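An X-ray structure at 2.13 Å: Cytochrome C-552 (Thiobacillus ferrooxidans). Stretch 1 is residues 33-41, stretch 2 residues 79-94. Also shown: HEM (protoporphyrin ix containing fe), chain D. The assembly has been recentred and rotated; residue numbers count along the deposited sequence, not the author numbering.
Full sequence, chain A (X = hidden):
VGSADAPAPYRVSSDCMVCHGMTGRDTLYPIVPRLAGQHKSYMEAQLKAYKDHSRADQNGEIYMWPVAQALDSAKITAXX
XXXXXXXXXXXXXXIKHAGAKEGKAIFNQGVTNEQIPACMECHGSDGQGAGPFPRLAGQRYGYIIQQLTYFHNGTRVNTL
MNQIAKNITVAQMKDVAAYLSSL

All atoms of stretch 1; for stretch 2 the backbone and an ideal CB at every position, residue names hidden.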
ATOM      1  N   PRO A  33       4.018  -0.727  -5.641  1.00 34.74           N
ATOM      2  CA  PRO A  33       3.146   0.354  -5.195  1.00 35.17           C
ATOM      3  C   PRO A  33       3.660   1.725  -5.527  1.00 36.20           C
ATOM      4  O   PRO A  33       4.876   1.955  -5.613  1.00 38.19           O
ATOM      5  CB  PRO A  33       3.080   0.133  -3.697  1.00 34.64           C
ATOM      6  CG  PRO A  33       4.487  -0.275  -3.393  1.00 33.84           C
ATOM      7  CD  PRO A  33       4.810  -1.256  -4.522  1.00 33.74           C
ATOM      8  N   ARG A  34       2.714   2.631  -5.724  1.00 37.11           N
ATOM      9  CA  ARG A  34       3.035   4.018  -5.977  1.00 36.13           C
ATOM     10  C   ARG A  34       3.473   4.509  -4.604  1.00 36.75           C
ATOM     11  O   ARG A  34       3.005   4.007  -3.583  1.00 36.19           O
ATOM     12  CB  ARG A  34       1.789   4.752  -6.470  1.00 36.50           C
ATOM     13  CG  ARG A  34       1.335   4.210  -7.820  1.00 34.25           C
ATOM     14  CD  ARG A  34       0.066   4.852  -8.312  1.00 33.42           C
ATOM     15  NE  ARG A  34      -0.310   4.282  -9.601  1.00 33.88           N
ATOM     16  CZ  ARG A  34      -1.509   3.785  -9.874  1.00 36.60           C
ATOM     17  NH1 ARG A  34      -2.453   3.786  -8.938  1.00 36.90           N
ATOM     18  NH2 ARG A  34      -1.770   3.305 -11.083  1.00 34.54           N
ATOM     19  N   LEU A  35       4.378   5.475  -4.575  1.00 37.72           N
ATOM     20  CA  LEU A  35       4.891   5.990  -3.316  1.00 38.06           C
ATOM     21  C   LEU A  35       4.555   7.446  -3.074  1.00 37.47           C
ATOM     22  O   LEU A  35       4.608   7.913  -1.933  1.00 37.38           O
ATOM     23  CB  LEU A  35       6.407   5.825  -3.276  1.00 38.90           C
ATOM     24  CG  LEU A  35       6.882   4.401  -3.551  1.00 41.37           C
ATOM     25  CD1 LEU A  35       8.410   4.340  -3.428  1.00 40.11           C
ATOM     26  CD2 LEU A  35       6.207   3.456  -2.568  1.00 39.77           C
ATOM     27  N   ALA A  36       4.237   8.159  -4.151  1.00 38.19           N
ATOM     28  CA  ALA A  36       3.901   9.574  -4.077  1.00 39.42           C
ATOM     29  C   ALA A  36       2.843   9.899  -3.008  1.00 40.01           C
ATOM     30  O   ALA A  36       1.744   9.337  -3.003  1.00 39.71           O
ATOM     31  CB  ALA A  36       3.425  10.060  -5.442  1.00 37.29           C
ATOM     32  N   GLY A  37       3.189  10.800  -2.100  1.00 40.77           N
ATOM     33  CA  GLY A  37       2.239  11.198  -1.080  1.00 42.41           C
ATOM     34  C   GLY A  37       2.027  10.233   0.066  1.00 43.26           C
ATOM     35  O   GLY A  37       1.227  10.510   0.960  1.00 45.12           O
ATOM     36  N   GLN A  38       2.720   9.097   0.056  1.00 42.52           N
ATOM     37  CA  GLN A  38       2.569   8.141   1.144  1.00 41.36           C
ATOM     38  C   GLN A  38       3.139   8.863   2.366  1.00 42.84           C
ATOM     39  O   GLN A  38       4.077   9.653   2.242  1.00 42.56           O
ATOM     40  CB  GLN A  38       3.357   6.865   0.854  1.00 40.65           C
ATOM     41  CG  GLN A  38       3.068   5.713   1.813  1.00 39.29           C
ATOM     42  CD  GLN A  38       1.568   5.460   1.974  1.00 39.70           C
ATOM     43  OE1 GLN A  38       0.934   6.003   2.879  1.00 36.50           O
ATOM     44  NE2 GLN A  38       0.995   4.659   1.073  1.00 37.60           N
ATOM     45  N   HIS A  39       2.576   8.607   3.539  1.00 41.81           N
ATOM     46  CA  HIS A  39       3.043   9.283   4.743  1.00 42.74           C
ATOM     47  C   HIS A  39       4.463   8.893   5.130  1.00 42.78           C
ATOM     48  O   HIS A  39       4.865   7.732   5.011  1.00 41.73           O
ATOM     49  CB  HIS A  39       2.067   9.015   5.886  1.00 42.97           C
ATOM     50  CG  HIS A  39       0.657   9.368   5.542  1.00 43.25           C
ATOM     51  ND1 HIS A  39       0.282  10.643   5.179  1.00 43.03           N
ATOM     52  CD2 HIS A  39      -0.455   8.600   5.433  1.00 42.84           C
ATOM     53  CE1 HIS A  39      -0.999  10.645   4.855  1.00 44.64           C
ATOM     54  NE2 HIS A  39      -1.469   9.418   5.000  1.00 43.76           N
ATOM     55  N   LYS A  40       5.219   9.890   5.578  1.00 42.84           N
ATOM     56  CA  LYS A  40       6.610   9.714   5.964  1.00 43.37           C
ATOM     57  C   LYS A  40       6.830   8.536   6.903  1.00 43.02           C
ATOM     58  O   LYS A  40       7.572   7.607   6.590  1.00 43.48           O
ATOM     59  CB  LYS A  40       7.141  11.007   6.602  1.00 44.21           C
ATOM     60  CG  LYS A  40       7.239  12.180   5.622  1.00 47.36           C
ATOM     61  CD  LYS A  40       7.835  13.437   6.260  1.00 51.06           C
ATOM     62  CE  LYS A  40       6.814  14.207   7.097  1.00 51.29           C
ATOM     63  NZ  LYS A  40       5.754  14.810   6.239  1.00 54.58           N
ATOM     64  N   SER A  41       6.184   8.577   8.058  1.00 42.72           N
ATOM     65  CA  SER A  41       6.329   7.511   9.034  1.00 41.64           C
ATOM     66  C   SER A  41       6.041   6.154   8.419  1.00 38.66           C
ATOM     67  O   SER A  41       6.683   5.171   8.762  1.00 39.66           O
ATOM     68  CB  SER A  41       5.385   7.745  10.207  1.00 41.61           C
ATOM     69  OG  SER A  41       4.098   8.079   9.713  1.00 48.48           O
ATOM     70  N   UNK A  79      14.449   9.562   1.869  1.00 45.88           N
ATOM     71  CA  UNK A  79      13.566   9.007   0.859  1.00 45.30           C
ATOM     72  C   UNK A  79      12.113   9.129   1.282  1.00 45.35           C
ATOM     73  O   UNK A  79      11.265   9.588   0.508  1.00 45.28           O
ATOM     74  CB  UNK A  79      13.917   7.543   0.587  1.00 45.30           C
ATOM     75  N   UNK A  80      11.829   8.715   2.511  1.00 45.56           N
ATOM     76  CA  UNK A  80      10.471   8.779   3.035  1.00 46.43           C
ATOM     77  C   UNK A  80       9.935  10.181   2.792  1.00 47.00           C
ATOM     78  O   UNK A  80       8.815  10.367   2.305  1.00 46.90           O
ATOM     79  CB  UNK A  80      10.428   8.421   4.522  1.00 46.43           C
ATOM     80  N   UNK A  81      10.764  11.167   3.120  1.00 47.77           N
ATOM     81  CA  UNK A  81      10.401  12.564   2.955  1.00 48.52           C
ATOM     82  C   UNK A  81      10.134  12.886   1.488  1.00 46.56           C
ATOM     83  O   UNK A  81       9.110  13.481   1.134  1.00 43.61           O
ATOM     84  CB  UNK A  81      11.504  13.470   3.506  1.00 48.52           C
ATOM     85  N   UNK A  82      11.076  12.482   0.641  1.00 46.12           N
ATOM     86  CA  UNK A  82      10.986  12.733  -0.789  1.00 45.43           C
ATOM     87  C   UNK A  82       9.686  12.271  -1.432  1.00 45.10           C
ATOM     88  O   UNK A  82       8.972  13.069  -2.039  1.00 46.59           O
ATOM     89  CB  UNK A  82      12.160  12.051  -1.494  1.00 45.43           C
ATOM     90  N   UNK A  83       9.385  10.981  -1.320  1.00 43.33           N
ATOM     91  CA  UNK A  83       8.171  10.458  -1.928  1.00 42.51           C
ATOM     92  C   UNK A  83       6.909  11.015  -1.287  1.00 42.42           C
ATOM     93  O   UNK A  83       5.911  11.222  -1.971  1.00 39.52           O
ATOM     94  CB  UNK A  83       8.162   8.931  -1.840  1.00 42.51           C
ATOM     95  N   UNK A  84       6.955  11.257   0.023  1.00 44.36           N
ATOM     96  CA  UNK A  84       5.799  11.804   0.723  1.00 46.44           C
ATOM     97  C   UNK A  84       5.414  13.140   0.101  1.00 48.55           C
ATOM     98  O   UNK A  84       4.233  13.463  -0.005  1.00 49.57           O
ATOM     99  CB  UNK A  84       6.090  11.966   2.216  1.00 46.44           C
ATOM    100  N   UNK A  85       6.421  13.901  -0.323  1.00 50.69           N
ATOM    101  CA  UNK A  85       6.200  15.209  -0.933  1.00 53.05           C
ATOM    102  C   UNK A  85       5.881  15.153  -2.422  1.00 54.22           C
ATOM    103  O   UNK A  85       5.294  16.086  -2.957  1.00 54.85           O
ATOM    104  CB  UNK A  85       7.436  16.085  -0.719  1.00 53.05           C
ATOM    105  N   UNK A  86       6.265  14.068  -3.090  1.00 57.39           N
ATOM    106  CA  UNK A  86       6.014  13.924  -4.525  1.00 59.91           C
ATOM    107  C   UNK A  86       4.641  14.384  -4.955  1.00 61.03           C
ATOM    108  O   UNK A  86       3.659  14.187  -4.245  1.00 61.23           O
ATOM    109  CB  UNK A  86       6.199  12.462  -4.938  1.00 59.91           C
ATOM    110  N   UNK A  87       4.580  14.987  -6.133  1.00 62.76           N
ATOM    111  CA  UNK A  87       3.328  15.457  -6.702  1.00 64.55           C
ATOM    112  C   UNK A  87       3.333  15.052  -8.174  1.00 64.78           C
ATOM    113  O   UNK A  87       4.365  15.132  -8.835  1.00 65.97           O
ATOM    114  CB  UNK A  87       3.157  16.968  -6.529  1.00 64.55           C
ATOM    115  N   UNK A  88       2.180  14.608  -8.699  1.00 64.61           N
ATOM    116  CA  UNK A  88       0.920  14.488  -7.958  1.00 63.89           C
ATOM    117  C   UNK A  88       0.947  13.232  -7.095  1.00 62.42           C
ATOM    118  O   UNK A  88       1.528  12.218  -7.493  1.00 63.04           O
ATOM    119  CB  UNK A  88      -0.274  14.454  -8.914  1.00 63.89           C
ATOM    120  N   UNK A  89       0.338  13.286  -5.895  1.00 59.94           N
ATOM    121  CA  UNK A  89       0.314  12.109  -5.018  1.00 57.16           C
ATOM    122  C   UNK A  89      -0.282  10.946  -5.804  1.00 54.30           C
ATOM    123  O   UNK A  89      -0.968  11.170  -6.796  1.00 52.80           O
ATOM    124  CB  UNK A  89      -0.486  12.377  -3.742  1.00 57.16           C
ATOM    125  N   UNK A  90      -0.019   9.716  -5.373  1.00 51.07           N
ATOM    126  CA  UNK A  90      -0.523   8.544  -6.085  1.00 48.37           C
ATOM    127  C   UNK A  90      -1.979   8.708  -6.507  1.00 49.62           C
ATOM    128  O   UNK A  90      -2.856   8.979  -5.683  1.00 47.56           O
ATOM    129  CB  UNK A  90      -0.377   7.297  -5.210  1.00 48.37           C
ATOM    130  N   UNK A  91      -2.219   8.539  -7.805  1.00 50.31           N
ATOM    131  CA  UNK A  91      -3.548   8.698  -8.371  1.00 51.95           C
ATOM    132  C   UNK A  91      -3.956   7.522  -9.224  1.00 51.60           C
ATOM    133  O   UNK A  91      -3.123   6.778  -9.723  1.00 50.45           O
ATOM    134  CB  UNK A  91      -3.617   9.982  -9.200  1.00 51.95           C
ATOM    135  N   UNK A  92      -5.258   7.386  -9.415  1.00 52.38           N
ATOM    136  CA  UNK A  92      -5.770   6.329 -10.257  1.00 54.30           C
ATOM    137  C   UNK A  92      -5.110   6.499 -11.622  1.00 55.41           C
ATOM    138  O   UNK A  92      -4.876   7.622 -12.075  1.00 55.38           O
ATOM    139  CB  UNK A  92      -7.297   6.367 -10.350  1.00 54.30           C
ATOM    140  N   UNK A  93      -4.802   5.385 -12.269  1.00 56.97           N
ATOM    141  CA  UNK A  93      -4.184   5.419 -13.581  1.00 58.11           C
ATOM    142  C   UNK A  93      -5.261   5.696 -14.623  1.00 58.76           C
ATOM    143  O   UNK A  93      -4.973   6.182 -15.719  1.00 59.35           O
ATOM    144  CB  UNK A  93      -3.452   4.109 -13.880  1.00 58.11           C
ATOM    145  N   UNK A  94      -6.504   5.386 -14.263  1.00 58.26           N
ATOM    146  CA  UNK A  94      -7.619   5.577 -15.169  1.00 58.25           C
ATOM    147  C   UNK A  94      -8.171   4.228 -15.591  1.00 58.83           C
ATOM    148  O   UNK A  94      -9.262   4.128 -16.152  1.00 58.54           O
ATOM    149  CB  UNK A  94      -7.196   6.396 -16.390  1.00 58.25           C
TER
HETATM  150  CHA HEM D1185       7.534  -1.500  -2.080  1.00 34.83           C
HETATM  151  CHB HEM D1185      10.548   2.118  -1.142  1.00 35.76           C
HETATM  152  CHC HEM D1185      13.313   0.718  -4.833  1.00 39.86           C
HETATM  153  CHD HEM D1185      10.275  -2.797  -5.840  1.00 36.89           C
HETATM  154  C1A HEM D1185       8.107  -0.377  -1.480  1.00 33.69           C
HETATM  155  C2A HEM D1185       7.595   0.311  -0.313  1.00 36.00           C
HETATM  156  C3A HEM D1185       8.448   1.341  -0.050  1.00 35.93           C
HETATM  157  C4A HEM D1185       9.476   1.262  -1.066  1.00 37.37           C
HETATM  158  CMA HEM D1185       8.407   2.375   1.047  1.00 33.48           C
HETATM  159  CAA HEM D1185       6.348  -0.074   0.447  1.00 33.79           C
HETATM  160  CBA HEM D1185       5.101   0.716  -0.011  1.00 34.33           C
HETATM  161  CGA HEM D1185       3.897   0.372   0.649  1.00 32.86           C
HETATM  162  O1A HEM D1185       2.835   0.889   0.151  1.00 29.99           O
HETATM  163  O2A HEM D1185       3.832  -0.384   1.640  1.00 31.97           O
HETATM  164  C1B HEM D1185      11.564   2.043  -2.074  1.00 37.92           C
HETATM  165  C2B HEM D1185      12.692   2.943  -2.079  1.00 39.44           C
HETATM  166  C3B HEM D1185      13.496   2.535  -3.103  1.00 40.10           C
HETATM  167  C4B HEM D1185      12.824   1.411  -3.733  1.00 39.49           C
HETATM  168  CMB HEM D1185      12.875   4.073  -1.083  1.00 38.48           C
HETATM  169  CAB HEM D1185      14.829   3.079  -3.549  1.00 41.19           C
HETATM  170  CBB HEM D1185      15.955   2.997  -2.482  1.00 43.58           C
HETATM  171  C1C HEM D1185      12.730  -0.350  -5.442  1.00 37.67           C
HETATM  172  C2C HEM D1185      13.275  -1.049  -6.581  1.00 39.52           C
HETATM  173  C3C HEM D1185      12.398  -2.051  -6.844  1.00 39.30           C
HETATM  174  C4C HEM D1185      11.347  -1.948  -5.897  1.00 37.48           C
HETATM  175  CMC HEM D1185      14.567  -0.663  -7.248  1.00 38.64           C
HETATM  176  CAC HEM D1185      12.455  -3.143  -7.926  1.00 39.75           C
HETATM  177  CBC HEM D1185      13.753  -4.002  -7.879  1.00 40.54           C
HETATM  178  C1D HEM D1185       9.249  -2.756  -4.908  1.00 36.20           C
HETATM  179  C2D HEM D1185       8.160  -3.712  -4.878  1.00 33.89           C
HETATM  180  C3D HEM D1185       7.417  -3.361  -3.812  1.00 33.89           C
HETATM  181  C4D HEM D1185       8.027  -2.174  -3.214  1.00 35.37           C
HETATM  182  CMD HEM D1185       7.997  -4.849  -5.859  1.00 33.73           C
HETATM  183  CAD HEM D1185       6.203  -4.019  -3.253  1.00 31.64           C
HETATM  184  CBD HEM D1185       6.796  -5.304  -2.470  1.00 32.04           C
HETATM  185  CGD HEM D1185       6.007  -5.850  -1.448  1.00 31.04           C
HETATM  186  O1D HEM D1185       4.869  -6.272  -1.729  1.00 31.82           O
HETATM  187  O2D HEM D1185       6.439  -5.965  -0.265  1.00 28.41           O
HETATM  188  NA  HEM D1185       9.247   0.209  -1.927  1.00 36.69           N
HETATM  189  NB  HEM D1185      11.648   1.108  -3.088  1.00 37.88           N
HETATM  190  NC  HEM D1185      11.536  -0.919  -5.036  1.00 38.87           N
HETATM  191  ND  HEM D1185       9.148  -1.834  -3.898  1.00 33.80           N
HETATM  192 FE   HEM D1185      10.380  -0.350  -3.516  1.00 36.30          FE

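Positions 79 to 85 are helical, and the later ones run on as a loop past the turn of stretch 1. At 79 the ideal CB has nothing of stretch 1 within reach, but the heme lies on that side, so an apolar chain would suit; it is Leu79, whose CD1 comes 3.4 Å from HEM CMB. Position 80 points toward stretch 1, with its ideal CB 3.6 Å from Lys40 O. Little room remains, favouring a small residue, and Ala80 fills it. Position 81 points away, yet the Lys40 chain passes nearby; a polar or acidic residue would suit, and Asp81 brings OD1 to 3.1 Å from Lys40 CD. Position 82 points away, and stretch 1 does not restrict it; it is Tyr82.

At 83 the CB points sideways, 3.7 Å from Leu35 O, and the Leu35 side chain offers an apolar surface reaching toward the heme. A large aliphatic or aromatic residue would suit. Phe83 lays a ring face against Leu35, with CD1 of Leu35 3.9 Å from the centroid of the Phe83 ring and almost on its normal. Gly37 N donates a hydrogen bond to Phe83 O at 2.8 Å.

Position 84 is tight, its ideal CB 3.1 Å from Gln38 O, with Lys40 CG also close; a compact polar residue would match the carbonyl and the lysine. Asn84 occupies it. Its side-chain amide is probably turned over in the model, so its individual partners remain open. Position 85 also points away, and stretch 1 sets no limit on it; it is Ala85.

Past the helix, 86 points toward stretch 1 and the methyl of Ala36, so a chain with an apolar stem would suit. Gln86 packs its CB 3.7 Å from Ala36 CB. Position 87 points away and is Lys87. At 88, which also points away, the preceding peptide is cis, much commoner before proline than before other residues; it is Pro88. At 89, with phi of -55°, proline is permitted, as are other modest apolar residues; Pro89 places CB 4.2 Å from Gly37 CA.

Position 90 points toward stretch 1 between Arg34 CB and Ala36 O, inviting a long, flexible apolar chain. Met90 extends until CE lies 3.3 Å from Arg34 O, while its backbone N donates to Ala36 O at 3.0 Å, nearly straight.

Positions 91 and 92 point away, suiting polar residues: Gln91 and Ser92. At 93 the ideal CB is close to Arg34 NH2, so a small residue fits; Ser93 CB lies 3.4 Å from Arg34 NH2. At 94 a CB would press on the preceding carbonyl O, which calls for glycine: Gly94.

Stretch 2, residues 79-94: LADYFNAQKPPMQSSG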
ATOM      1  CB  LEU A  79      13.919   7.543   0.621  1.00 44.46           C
ATOM      2  CG  LEU A  79      15.305   7.339   0.006  1.00 44.43           C
ATOM      3  CD1 LEU A  79      15.635   5.863  -0.067  1.00 43.75           C
ATOM      4  CD2 LEU A  79      15.320   7.975  -1.377  1.00 42.77           C
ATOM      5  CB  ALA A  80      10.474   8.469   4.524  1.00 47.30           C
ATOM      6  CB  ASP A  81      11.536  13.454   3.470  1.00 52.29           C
ATOM      7  CG  ASP A  81      11.029  14.627   4.276  1.00 55.98           C
ATOM      8  OD1 ASP A  81      10.607  14.405   5.432  1.00 58.99           O
ATOM      9  OD2 ASP A  81      11.043  15.765   3.754  1.00 57.23           O
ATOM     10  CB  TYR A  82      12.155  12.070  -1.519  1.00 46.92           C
ATOM     11  CG  TYR A  82      12.088  12.279  -3.010  1.00 47.25           C
ATOM     12  CD1 TYR A  82      12.342  13.528  -3.565  1.00 48.11           C
ATOM     13  CD2 TYR A  82      11.715  11.241  -3.858  1.00 48.99           C
ATOM     14  CE1 TYR A  82      12.224  13.744  -4.924  1.00 50.35           C
ATOM     15  CE2 TYR A  82      11.594  11.442  -5.226  1.00 50.39           C
ATOM     16  CZ  TYR A  82      11.848  12.696  -5.753  1.00 51.78           C
ATOM     17  OH  TYR A  82      11.714  12.907  -7.106  1.00 54.16           O
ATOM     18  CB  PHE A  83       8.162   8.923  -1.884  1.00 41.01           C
ATOM     19  CG  PHE A  83       9.273   8.289  -2.692  1.00 42.19           C
ATOM     20  CD1 PHE A  83      10.396   7.767  -2.069  1.00 41.10           C
ATOM     21  CD2 PHE A  83       9.216   8.271  -4.078  1.00 40.26           C
ATOM     22  CE1 PHE A  83      11.454   7.238  -2.821  1.00 43.95           C
ATOM     23  CE2 PHE A  83      10.260   7.748  -4.830  1.00 41.39           C
ATOM     24  CZ  PHE A  83      11.381   7.232  -4.201  1.00 41.79           C
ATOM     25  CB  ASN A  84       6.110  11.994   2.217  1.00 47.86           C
ATOM     26  CG  ASN A  84       5.001  12.754   2.967  1.00 49.33           C
ATOM     27  OD1 ASN A  84       3.827  12.374   2.926  1.00 48.31           O
ATOM     28  ND2 ASN A  84       5.381  13.825   3.661  1.00 48.79           N
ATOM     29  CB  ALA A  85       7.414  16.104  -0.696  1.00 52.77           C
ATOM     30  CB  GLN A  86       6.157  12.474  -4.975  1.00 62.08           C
ATOM     31  CG  GLN A  86       7.541  12.049  -5.395  1.00 66.64           C
ATOM     32  CD  GLN A  86       7.491  10.955  -6.462  1.00 69.36           C
ATOM     33  OE1 GLN A  86       7.512  11.242  -7.660  1.00 71.87           O
ATOM     34  NE2 GLN A  86       7.403   9.702  -6.028  1.00 69.96           N
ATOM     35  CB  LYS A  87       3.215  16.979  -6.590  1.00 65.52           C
ATOM     36  CG  LYS A  87       3.278  17.517  -5.174  1.00 66.69           C
ATOM     37  CD  LYS A  87       2.093  17.090  -4.336  1.00 66.80           C
ATOM     38  CE  LYS A  87       2.234  17.649  -2.931  1.00 68.04           C
ATOM     39  NZ  LYS A  87       1.166  17.150  -2.031  1.00 69.36           N
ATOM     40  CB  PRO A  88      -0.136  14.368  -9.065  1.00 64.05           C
ATOM     41  CG  PRO A  88       0.597  14.726 -10.352  1.00 65.07           C
ATOM     42  CD  PRO A  88       1.986  14.239 -10.110  1.00 64.82           C
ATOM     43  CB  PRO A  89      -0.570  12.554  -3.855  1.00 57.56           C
ATOM     44  CG  PRO A  89      -1.422  13.665  -4.458  1.00 59.42           C
ATOM     45  CD  PRO A  89      -0.408  14.401  -5.293  1.00 60.00           C
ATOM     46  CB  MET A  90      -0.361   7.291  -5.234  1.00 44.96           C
ATOM     47  CG  MET A  90      -1.146   7.304  -3.962  1.00 40.89           C
ATOM     48  SD  MET A  90      -0.709   5.861  -3.007  1.00 42.12           S
ATOM     49  CE  MET A  90       0.966   6.319  -2.419  1.00 36.49           C
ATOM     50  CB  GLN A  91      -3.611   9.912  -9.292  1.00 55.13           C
ATOM     51  CG  GLN A  91      -3.331  11.257  -8.690  1.00 60.05           C
ATOM     52  CD  GLN A  91      -3.775  12.346  -9.637  1.00 62.08           C
ATOM     53  OE1 GLN A  91      -3.597  12.225 -10.847  1.00 64.00           O
ATOM     54  NE2 GLN A  91      -4.363  13.411  -9.101  1.00 64.66           N
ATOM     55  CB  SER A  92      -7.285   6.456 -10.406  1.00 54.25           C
ATOM     56  OG  SER A  92      -7.740   5.643 -11.475  1.00 55.70           O
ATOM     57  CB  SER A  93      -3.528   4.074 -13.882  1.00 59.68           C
ATOM     58  OG  SER A  93      -4.493   3.034 -13.884  1.00 60.72           O
TER
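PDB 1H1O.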